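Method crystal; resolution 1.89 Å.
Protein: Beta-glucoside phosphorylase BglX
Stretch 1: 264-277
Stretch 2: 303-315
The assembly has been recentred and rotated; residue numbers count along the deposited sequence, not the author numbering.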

# COMPACT_ATOMS: atom_id res chain seq x y z
N GLY A 264 -3.74 -10.81 -14.22
CA GLY A 264 -4.13 -11.64 -13.09
C GLY A 264 -5.61 -11.62 -12.81
O GLY A 264 -6.24 -12.66 -12.64
N SER A 265 -6.18 -10.42 -12.78
CA SER A 265 -7.57 -10.24 -12.38
C SER A 265 -8.56 -10.86 -13.37
O SER A 265 -9.74 -10.95 -13.03
CB SER A 265 -7.88 -8.75 -12.21
OG SER A 265 -7.52 -8.00 -13.36
N LEU A 266 -8.10 -11.28 -14.55
CA LEU A 266 -8.94 -11.89 -15.57
C LEU A 266 -8.44 -13.25 -16.02
O LEU A 266 -9.05 -13.84 -16.92
CB LEU A 266 -9.04 -10.95 -16.79
CG LEU A 266 -9.93 -9.72 -16.61
CD1 LEU A 266 -9.62 -8.67 -17.65
CD2 LEU A 266 -11.38 -10.12 -16.67
N SER A 267 -7.37 -13.78 -15.43
CA SER A 267 -6.61 -14.88 -16.01
C SER A 267 -6.90 -16.19 -15.29
O SER A 267 -6.57 -16.34 -14.11
CB SER A 267 -5.12 -14.58 -15.96
OG SER A 267 -4.37 -15.77 -16.13
N LYS A 268 -7.45 -17.15 -16.02
CA LYS A 268 -7.68 -18.47 -15.44
C LYS A 268 -6.37 -19.21 -15.21
O LYS A 268 -6.22 -19.92 -14.21
CB LYS A 268 -8.62 -19.29 -16.34
CG LYS A 268 -8.03 -19.75 -17.64
CD LYS A 268 -9.07 -20.45 -18.51
N GLU A 269 -5.40 -19.05 -16.11
CA GLU A 269 -4.09 -19.68 -15.92
C GLU A 269 -3.43 -19.24 -14.62
O GLU A 269 -2.83 -20.06 -13.91
CB GLU A 269 -3.18 -19.36 -17.11
CG GLU A 269 -3.61 -19.97 -18.42
CD GLU A 269 -4.64 -19.15 -19.18
OE1 GLU A 269 -4.90 -18.00 -18.79
OE2 GLU A 269 -5.18 -19.66 -20.18
N LEU A 270 -3.52 -17.96 -14.29
CA LEU A 270 -2.84 -17.47 -13.09
C LEU A 270 -3.65 -17.77 -11.83
O LEU A 270 -3.09 -18.23 -10.83
CB LEU A 270 -2.56 -15.97 -13.22
CG LEU A 270 -1.57 -15.61 -14.34
CD1 LEU A 270 -1.38 -14.10 -14.47
CD2 LEU A 270 -0.21 -16.30 -14.12
N MET A 271 -4.96 -17.52 -11.85
CA MET A 271 -5.74 -17.71 -10.63
C MET A 271 -6.09 -19.18 -10.40
O MET A 271 -6.02 -19.67 -9.27
CB MET A 271 -7.00 -16.85 -10.67
CG MET A 271 -6.70 -15.36 -10.55
SD MET A 271 -8.15 -14.32 -10.30
CE MET A 271 -8.95 -14.49 -11.90
N GLN A 272 -6.46 -19.91 -11.45
CA GLN A 272 -6.84 -21.30 -11.26
C GLN A 272 -5.65 -22.24 -11.46
O GLN A 272 -5.41 -23.12 -10.63
CB GLN A 272 -8.00 -21.65 -12.21
CG GLN A 272 -9.35 -21.22 -11.66
CD GLN A 272 -10.43 -21.10 -12.73
OE1 GLN A 272 -10.17 -21.23 -13.92
NE2 GLN A 272 -11.66 -20.84 -12.30
N GLY A 273 -4.87 -22.02 -12.52
CA GLY A 273 -3.73 -22.89 -12.78
C GLY A 273 -2.63 -22.76 -11.74
O GLY A 273 -2.14 -23.76 -11.21
N ILE A 274 -2.20 -21.53 -11.44
CA ILE A 274 -1.09 -21.33 -10.51
C ILE A 274 -1.59 -21.29 -9.07
O ILE A 274 -1.19 -22.11 -8.24
CB ILE A 274 -0.30 -20.06 -10.87
CG1 ILE A 274 0.33 -20.17 -12.26
CG2 ILE A 274 0.79 -19.79 -9.83
CD1 ILE A 274 1.30 -21.35 -12.47
N LEU A 275 -2.46 -20.33 -8.74
CA LEU A 275 -2.83 -20.13 -7.33
C LEU A 275 -3.59 -21.31 -6.76
O LEU A 275 -3.18 -21.90 -5.76
CB LEU A 275 -3.66 -18.85 -7.17
CG LEU A 275 -2.95 -17.52 -7.20
CD1 LEU A 275 -3.99 -16.44 -6.93
CD2 LEU A 275 -1.81 -17.45 -6.18
N ARG A 276 -4.75 -21.65 -7.36
CA ARG A 276 -5.54 -22.76 -6.84
C ARG A 276 -4.84 -24.09 -7.10
O ARG A 276 -4.81 -24.97 -6.23
CB ARG A 276 -6.93 -22.79 -7.47
CG ARG A 276 -7.82 -21.59 -7.19
CD ARG A 276 -8.11 -21.42 -5.72
NE ARG A 276 -9.12 -20.39 -5.49
CZ ARG A 276 -9.31 -19.75 -4.34
NH1 ARG A 276 -8.56 -20.03 -3.29
NH2 ARG A 276 -10.26 -18.83 -4.24
N GLY A 277 -4.29 -24.26 -8.29
CA GLY A 277 -3.74 -25.54 -8.69
C GLY A 277 -2.37 -25.78 -8.09
O GLY A 277 -2.22 -26.55 -7.13
N GLU A 303 -18.28 -8.29 -20.54
CA GLU A 303 -17.72 -9.64 -20.47
C GLU A 303 -16.77 -9.80 -19.29
O GLU A 303 -16.70 -10.89 -18.71
CB GLU A 303 -16.96 -9.97 -21.76
CG GLU A 303 -17.80 -10.03 -23.02
CD GLU A 303 -16.95 -10.01 -24.29
OE1 GLU A 303 -15.71 -10.17 -24.19
OE2 GLU A 303 -17.51 -9.81 -25.39
N ALA A 304 -16.03 -8.74 -18.93
CA ALA A 304 -14.93 -8.88 -17.98
C ALA A 304 -15.43 -9.23 -16.59
O ALA A 304 -14.87 -10.11 -15.93
CB ALA A 304 -14.11 -7.59 -17.93
N LEU A 305 -16.47 -8.55 -16.12
CA LEU A 305 -16.89 -8.71 -14.73
C LEU A 305 -17.26 -10.15 -14.41
O LEU A 305 -16.70 -10.71 -13.45
CB LEU A 305 -18.01 -7.72 -14.42
CG LEU A 305 -17.60 -6.24 -14.58
CD1 LEU A 305 -18.75 -5.29 -14.31
CD2 LEU A 305 -16.43 -5.85 -13.68
N PRO A 306 -18.15 -10.82 -15.15
CA PRO A 306 -18.40 -12.24 -14.85
C PRO A 306 -17.21 -13.12 -15.15
O PRO A 306 -17.03 -14.14 -14.48
CB PRO A 306 -19.60 -12.58 -15.73
CG PRO A 306 -19.55 -11.59 -16.85
CD PRO A 306 -18.99 -10.34 -16.26
N THR A 307 -16.38 -12.75 -16.12
CA THR A 307 -15.24 -13.59 -16.47
C THR A 307 -14.21 -13.61 -15.35
O THR A 307 -13.60 -14.65 -15.09
CB THR A 307 -14.61 -13.10 -17.78
OG1 THR A 307 -15.52 -13.32 -18.87
CG2 THR A 307 -13.30 -13.82 -18.07
N SER A 308 -14.00 -12.48 -14.67
CA SER A 308 -13.09 -12.50 -13.52
C SER A 308 -13.53 -13.56 -12.52
O SER A 308 -12.71 -14.35 -12.04
CB SER A 308 -13.02 -11.13 -12.84
OG SER A 308 -12.38 -10.18 -13.66
N ILE A 309 -14.82 -13.59 -12.21
CA ILE A 309 -15.33 -14.56 -11.23
C ILE A 309 -15.19 -15.98 -11.77
O ILE A 309 -14.72 -16.88 -11.07
CB ILE A 309 -16.78 -14.24 -10.85
CG1 ILE A 309 -16.92 -12.80 -10.34
CG2 ILE A 309 -17.28 -15.22 -9.81
CD1 ILE A 309 -16.03 -12.48 -9.13
N GLN A 310 -15.62 -16.19 -13.02
CA GLN A 310 -15.52 -17.52 -13.61
C GLN A 310 -14.09 -18.03 -13.60
O GLN A 310 -13.84 -19.22 -13.40
CB GLN A 310 -16.07 -17.51 -15.04
CG GLN A 310 -16.14 -18.89 -15.69
CD GLN A 310 -17.04 -19.85 -14.96
OE1 GLN A 310 -18.02 -19.45 -14.33
NE2 GLN A 310 -16.72 -21.13 -15.04
N ASN A 311 -13.12 -17.14 -13.82
CA ASN A 311 -11.73 -17.55 -13.96
C ASN A 311 -10.99 -17.62 -12.63
O ASN A 311 -9.79 -17.92 -12.63
CB ASN A 311 -11.00 -16.62 -14.94
CG ASN A 311 -11.42 -16.86 -16.38
OD1 ASN A 311 -12.27 -17.70 -16.65
ND2 ASN A 311 -10.83 -16.11 -17.31
N GLY A 312 -11.66 -17.37 -11.51
CA GLY A 312 -11.08 -17.70 -10.22
C GLY A 312 -11.16 -16.64 -9.15
O GLY A 312 -10.84 -16.91 -7.98
N ALA A 313 -11.56 -15.42 -9.50
CA ALA A 313 -11.76 -14.39 -8.50
C ALA A 313 -13.05 -14.65 -7.73
O ALA A 313 -14.06 -15.05 -8.30
CB ALA A 313 -11.81 -13.01 -9.15
N ASP A 314 -13.00 -14.43 -6.41
CA ASP A 314 -14.19 -14.56 -5.59
C ASP A 314 -14.94 -13.25 -5.43
O ASP A 314 -16.16 -13.27 -5.21
CB ASP A 314 -13.82 -15.10 -4.20
CG ASP A 314 -13.15 -16.45 -4.25
OD1 ASP A 314 -13.65 -17.34 -4.98
OD2 ASP A 314 -12.11 -16.63 -3.58
N MET A 315 -14.25 -12.13 -5.56
CA MET A 315 -14.84 -10.82 -5.31
C MET A 315 -14.29 -9.78 -6.27
O MET A 315 -13.08 -9.74 -6.55
CB MET A 315 -14.60 -10.42 -3.86
CG MET A 315 -15.01 -9.02 -3.49
SD MET A 315 -15.07 -8.75 -1.69
CE MET A 315 -15.51 -10.33 -1.05
O HOH W 1 -12.13 -20.65 -16.12
O HOH W 2 -11.60 -19.13 -6.87

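Asn311, Leu266 and Met271 account for much of the surface the two stretches bury, and the contact is best read through them. Asn311 lies where the second helix gives way to loop, and it works through both side chain and backbone. Its ND2 donates to Leu266 O at 2.9 Å, nearly straight at 164°, so a short amide reaches a carbonyl in the turn just before the first helix. Its OD1 accepts from a water, 3.0 Å away, that also donates to Gln272 OE1 at 3.0 Å. Asn311 O receives a CA-H...O contact from Lys268 CA at 3.6 Å.

Leu266 fills a different need. Its CB points sideways, but the side chain ends close to the second helix, with CD2 3.9 Å from Ala304 CB, an apolar contact between a branched leucine and a small alanine. Alongside, Ser308 OG donates to Ser265 O at 2.8 Å, a compact hydroxyl satisfying a buried carbonyl.

Met271 points toward the second stretch. Its long, unbranched side chain runs past the loop to put SD 4.0 Å from Gly312 C and 4.1 Å from Ala313 CB. Gly312, with positive phi, closes a Schellman motif: its N bonds to Ile309 O at 3.1 Å, and Ala313 N to Ser308 O at 3.0 Å. Glycine suits both backbone and neighbour, since an ideal CB would jam against the preceding carbonyl and lie 2.9 Å from Met271 CB.

Farther along the first helix, longer polar side chains span the gap. Gln272 NE2 donates to Gln310 O at 2.9 Å, meeting a carbonyl near the helix end. One turn on, Arg276 NH2 forms a salt bridge with Asp314 OD2 at 2.9 Å, the carboxylate lying at the guanidinium edge, where the N-H groups point. A water accepts from the same NH2 at 3.0 Å and donates to Gly312 O at 2.6 Å.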